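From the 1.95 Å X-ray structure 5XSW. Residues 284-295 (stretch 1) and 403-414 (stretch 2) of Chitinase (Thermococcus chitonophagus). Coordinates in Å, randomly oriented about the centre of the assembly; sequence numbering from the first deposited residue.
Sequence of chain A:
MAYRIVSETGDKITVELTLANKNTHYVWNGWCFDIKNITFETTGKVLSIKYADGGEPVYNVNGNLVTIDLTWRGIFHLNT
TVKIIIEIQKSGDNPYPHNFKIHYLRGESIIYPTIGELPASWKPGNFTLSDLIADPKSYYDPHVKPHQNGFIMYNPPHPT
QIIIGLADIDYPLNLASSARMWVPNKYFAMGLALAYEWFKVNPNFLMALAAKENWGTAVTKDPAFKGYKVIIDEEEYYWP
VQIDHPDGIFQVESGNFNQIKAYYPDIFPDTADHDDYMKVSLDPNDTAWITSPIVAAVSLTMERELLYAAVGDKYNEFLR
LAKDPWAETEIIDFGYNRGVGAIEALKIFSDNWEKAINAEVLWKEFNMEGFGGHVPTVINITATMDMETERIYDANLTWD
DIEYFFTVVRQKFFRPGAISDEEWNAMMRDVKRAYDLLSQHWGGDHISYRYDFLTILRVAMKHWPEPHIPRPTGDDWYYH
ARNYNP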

# COMPACT_ATOMS: atom_id res chain seq x y z
N PRO A 284 -25.00 7.98 -11.48
CA PRO A 284 -24.58 9.02 -10.51
C PRO A 284 -24.77 8.59 -9.08
O PRO A 284 -24.19 9.18 -8.16
CB PRO A 284 -25.50 10.23 -10.84
CG PRO A 284 -26.66 9.62 -11.60
CD PRO A 284 -26.11 8.43 -12.35
N ASN A 285 -25.55 7.55 -8.87
CA ASN A 285 -25.75 7.05 -7.50
C ASN A 285 -24.67 6.13 -7.01
O ASN A 285 -24.72 5.66 -5.86
CB ASN A 285 -27.09 6.30 -7.40
CG ASN A 285 -28.29 7.16 -7.76
OD1 ASN A 285 -28.32 8.38 -7.53
ND2 ASN A 285 -29.29 6.52 -8.33
N ASP A 286 -23.68 5.86 -7.85
CA ASP A 286 -22.59 5.01 -7.37
C ASP A 286 -21.91 5.76 -6.19
O ASP A 286 -21.54 6.92 -6.34
CB ASP A 286 -21.60 4.74 -8.52
CG ASP A 286 -20.56 3.72 -8.17
OD1 ASP A 286 -19.97 3.74 -7.06
OD2 ASP A 286 -20.36 2.83 -9.01
N THR A 287 -21.76 5.11 -5.03
CA THR A 287 -21.29 5.83 -3.84
C THR A 287 -19.84 6.26 -4.00
O THR A 287 -19.38 7.17 -3.29
CB THR A 287 -21.43 4.97 -2.54
OG1 THR A 287 -20.68 3.74 -2.65
CG2 THR A 287 -22.98 4.72 -2.23
N ALA A 288 -19.11 5.62 -4.92
CA ALA A 288 -17.69 6.02 -5.15
C ALA A 288 -17.60 7.45 -5.73
O ALA A 288 -16.55 8.06 -5.72
CB ALA A 288 -16.99 4.97 -6.08
N TRP A 289 -18.70 7.99 -6.27
CA TRP A 289 -18.65 9.40 -6.71
C TRP A 289 -18.39 10.31 -5.48
O TRP A 289 -17.80 11.37 -5.58
CB TRP A 289 -19.95 9.81 -7.38
CG TRP A 289 -20.05 9.28 -8.84
CD1 TRP A 289 -20.99 8.39 -9.34
CD2 TRP A 289 -19.20 9.63 -9.90
NE1 TRP A 289 -20.73 8.16 -10.68
CE2 TRP A 289 -19.67 8.95 -11.06
CE3 TRP A 289 -18.08 10.48 -10.02
CZ2 TRP A 289 -19.05 9.07 -12.30
CZ3 TRP A 289 -17.47 10.63 -11.29
CH2 TRP A 289 -17.96 9.92 -12.41
N ILE A 290 -18.85 9.88 -4.32
CA ILE A 290 -18.63 10.66 -3.11
C ILE A 290 -17.33 10.26 -2.43
O ILE A 290 -16.53 11.12 -2.04
CB ILE A 290 -19.81 10.45 -2.13
CG1 ILE A 290 -21.08 11.06 -2.70
CG2 ILE A 290 -19.46 10.98 -0.74
CD1 ILE A 290 -22.43 10.62 -1.89
N THR A 291 -17.10 8.96 -2.25
CA THR A 291 -15.92 8.55 -1.51
C THR A 291 -14.60 8.81 -2.26
O THR A 291 -13.60 9.09 -1.60
CB THR A 291 -15.95 7.04 -1.10
OG1 THR A 291 -16.18 6.20 -2.24
CG2 THR A 291 -17.06 6.81 -0.06
N SER A 292 -14.60 8.75 -3.59
CA SER A 292 -13.30 8.75 -4.27
C SER A 292 -12.57 10.13 -4.19
O SER A 292 -11.37 10.14 -4.00
CB SER A 292 -13.41 8.29 -5.74
OG SER A 292 -14.16 9.12 -6.62
N PRO A 293 -13.27 11.26 -4.32
CA PRO A 293 -12.50 12.51 -4.11
C PRO A 293 -12.00 12.68 -2.67
O PRO A 293 -10.92 13.24 -2.46
CB PRO A 293 -13.50 13.63 -4.53
CG PRO A 293 -14.89 12.96 -4.35
CD PRO A 293 -14.62 11.54 -4.85
N ILE A 294 -12.71 12.16 -1.69
CA ILE A 294 -12.20 12.21 -0.31
C ILE A 294 -10.97 11.30 -0.14
O ILE A 294 -9.95 11.69 0.47
CB ILE A 294 -13.34 11.83 0.67
CG1 ILE A 294 -14.38 12.97 0.62
CG2 ILE A 294 -12.78 11.64 2.10
CD1 ILE A 294 -15.81 12.46 0.97
N VAL A 295 -11.01 10.11 -0.74
CA VAL A 295 -9.82 9.22 -0.71
C VAL A 295 -8.61 9.90 -1.39
O VAL A 295 -7.54 9.88 -0.85
CB VAL A 295 -10.12 7.85 -1.41
CG1 VAL A 295 -8.85 6.97 -1.51
CG2 VAL A 295 -11.23 7.15 -0.62
N GLU A 403 -29.41 14.29 2.51
CA GLU A 403 -29.56 13.12 3.33
C GLU A 403 -28.72 11.95 2.82
O GLU A 403 -28.11 11.20 3.58
CB GLU A 403 -31.06 12.73 3.38
CG GLU A 403 -31.27 11.37 4.00
CD GLU A 403 -31.03 11.34 5.51
OE1 GLU A 403 -31.24 12.39 6.16
OE2 GLU A 403 -30.62 10.27 6.05
N TYR A 404 -28.79 11.76 1.51
CA TYR A 404 -28.05 10.69 0.85
C TYR A 404 -26.53 10.89 1.09
O TYR A 404 -25.79 9.99 1.54
CB TYR A 404 -28.38 10.71 -0.65
CG TYR A 404 -27.45 9.82 -1.44
CD1 TYR A 404 -27.36 8.45 -1.18
CD2 TYR A 404 -26.64 10.35 -2.43
CE1 TYR A 404 -26.47 7.64 -1.91
CE2 TYR A 404 -25.78 9.56 -3.16
CZ TYR A 404 -25.70 8.22 -2.89
OH TYR A 404 -24.79 7.49 -3.65
N PHE A 405 -26.08 12.10 0.82
CA PHE A 405 -24.68 12.45 1.04
C PHE A 405 -24.21 12.07 2.44
O PHE A 405 -23.22 11.35 2.60
CB PHE A 405 -24.45 13.93 0.76
CG PHE A 405 -23.01 14.34 0.99
CD1 PHE A 405 -22.04 14.04 0.04
CD2 PHE A 405 -22.63 14.97 2.18
CE1 PHE A 405 -20.70 14.37 0.26
CE2 PHE A 405 -21.28 15.30 2.40
CZ PHE A 405 -20.33 15.02 1.43
N PHE A 406 -24.95 12.46 3.49
CA PHE A 406 -24.47 12.14 4.82
C PHE A 406 -24.62 10.66 5.23
O PHE A 406 -23.81 10.19 6.00
CB PHE A 406 -25.13 13.04 5.89
CG PHE A 406 -24.60 14.43 5.89
CD1 PHE A 406 -23.38 14.70 6.48
CD2 PHE A 406 -25.27 15.45 5.23
CE1 PHE A 406 -22.83 16.00 6.47
CE2 PHE A 406 -24.72 16.76 5.21
CZ PHE A 406 -23.49 17.02 5.82
N THR A 407 -25.64 9.96 4.72
CA THR A 407 -25.71 8.50 4.85
C THR A 407 -24.45 7.81 4.30
O THR A 407 -23.89 6.94 4.94
CB THR A 407 -26.95 7.94 4.09
OG1 THR A 407 -28.12 8.61 4.57
CG2 THR A 407 -27.13 6.47 4.30
N VAL A 408 -24.03 8.19 3.11
CA VAL A 408 -22.80 7.60 2.54
C VAL A 408 -21.60 7.96 3.42
O VAL A 408 -20.74 7.11 3.78
CB VAL A 408 -22.59 8.08 1.09
CG1 VAL A 408 -21.21 7.52 0.57
CG2 VAL A 408 -23.80 7.57 0.19
N VAL A 409 -21.52 9.23 3.83
CA VAL A 409 -20.38 9.59 4.69
C VAL A 409 -20.38 8.70 5.95
O VAL A 409 -19.35 8.18 6.39
CB VAL A 409 -20.41 11.08 5.07
CG1 VAL A 409 -19.33 11.36 6.13
CG2 VAL A 409 -20.11 11.92 3.80
N ARG A 410 -21.55 8.52 6.53
CA ARG A 410 -21.60 7.69 7.75
C ARG A 410 -21.24 6.22 7.49
O ARG A 410 -20.63 5.56 8.35
CB ARG A 410 -23.01 7.73 8.35
CG ARG A 410 -23.08 7.15 9.76
CD ARG A 410 -24.41 7.46 10.40
NE ARG A 410 -24.48 6.98 11.78
CZ ARG A 410 -25.63 6.83 12.46
NH1 ARG A 410 -26.79 7.13 11.87
NH2 ARG A 410 -25.60 6.38 13.71
N GLN A 411 -21.65 5.70 6.34
CA GLN A 411 -21.30 4.32 5.97
C GLN A 411 -19.83 4.12 5.66
O GLN A 411 -19.25 3.05 5.92
CB GLN A 411 -22.07 3.88 4.72
CG GLN A 411 -23.59 3.72 4.93
CD GLN A 411 -24.37 3.53 3.59
OE1 GLN A 411 -23.77 3.48 2.50
NE2 GLN A 411 -25.69 3.45 3.69
N LYS A 412 -19.21 5.12 5.04
CA LYS A 412 -17.87 4.89 4.51
C LYS A 412 -16.70 5.51 5.30
O LYS A 412 -15.55 5.08 5.12
CB LYS A 412 -17.80 5.41 3.07
CG LYS A 412 -18.97 4.81 2.20
CD LYS A 412 -18.78 3.29 2.02
CE LYS A 412 -19.96 2.69 1.14
NZ LYS A 412 -19.70 1.21 0.97
N PHE A 413 -16.98 6.51 6.13
CA PHE A 413 -15.93 7.14 6.93
C PHE A 413 -16.19 7.10 8.44
O PHE A 413 -17.31 6.85 8.88
CB PHE A 413 -15.71 8.58 6.43
CG PHE A 413 -15.28 8.62 4.97
CD1 PHE A 413 -14.02 8.13 4.58
CD2 PHE A 413 -16.11 9.11 4.01
CE1 PHE A 413 -13.61 8.15 3.26
CE2 PHE A 413 -15.72 9.16 2.67
CZ PHE A 413 -14.50 8.65 2.26
N PHE A 414 -15.12 7.31 9.21
CA PHE A 414 -15.14 7.20 10.68
C PHE A 414 -15.29 5.75 11.08
O PHE A 414 -15.69 4.88 10.29
CB PHE A 414 -16.25 8.03 11.35
CG PHE A 414 -16.17 9.50 11.03
CD1 PHE A 414 -15.27 10.31 11.69
CD2 PHE A 414 -17.03 10.07 10.10
CE1 PHE A 414 -15.20 11.70 11.41
CE2 PHE A 414 -16.98 11.42 9.80
CZ PHE A 414 -16.06 12.25 10.46
O HOH W 1 -23.39 8.86 -5.57
O HOH W 2 -21.31 1.32 -1.67

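The contact is mainly apolar, with water-mediated polar links at its margin. The axes of helices 288-295 and 403-412 come within 10.1 Å at an angle of 57°, and the two stretches together bury 570 Å². No direct hydrogen bond between them is clear from the geometry.

Ile-290 gives up the most area, 97 Å². Its CA-to-CB bond points toward the other helix, and the m,t rotamer (chi1 -67°, chi2 168°) lays both ends of the side chain against stretch 2. Ile-290 CD1 lies 3.7 Å from Tyr-404 CE2 and 3.9 Å from Val-408 CB, and Ile-290 CG2 lies 3.7 Å from Phe-405 CE1. A branched aliphatic side chain suits this site, because it can touch two rings and a valine at once. Phe-405 leaves its backbone sideways, but chi1 of 179° carries the end of its ring nearer to stretch 1. Tyr-404, also t (169°), starts out toward stretch 1, and its ring carries OH to the residues before the helix.

This places the phenol oxygen beside the turn before helix 288-295. Tyr-404 OH is 2.9 Å from Asn-285 O, and it donates to water 1 at 2.7 Å. The same water donates to Pro-284 O (2.7 Å) and Asp-286 O (2.8 Å), so the tyrosine is tied through it to two carbonyls of the turn. Asp-286 points away from the contact; its t rotamer lets OD1 accept from Ala-288 N at 3.0 Å (N-H...acceptor angle 159°), a capping bond that steadies the turn.

Thr-287, with chi1 at 59° (p), presents both branches usefully. Its CG2 is 3.6 Å from Tyr-404 OH and 3.8 Å from Val-408 CG2, whereas its OG1 is 2.7 Å from water 2, which accepts from Lys-412 NZ at 3.1 Å. Lys-412 bends at its base (chi1 -52°, chi2 -67°, both m) and then runs straight (chi3 and chi4 t), bringing the amine to this water while its CB packs 3.5 Å from CG2 of Thr-291.

Thr-291 is p as well (53°). Its methyl, CG2, also lies 3.8 Å from CE2 of Phe-413, and its OG1 is hydrogen-bonded elsewhere in the structure, so a polar residue is accommodated in a buried place. Phe-413, the first residue to leave helical phi/psi (-123/162), points toward stretch 1 with chi1 at -60° (m). Its CZ reaches 3.5 Å from CG2 of Ile-294, whose m,t side chain extends the apolar packing begun at Ile-290 by one helical turn.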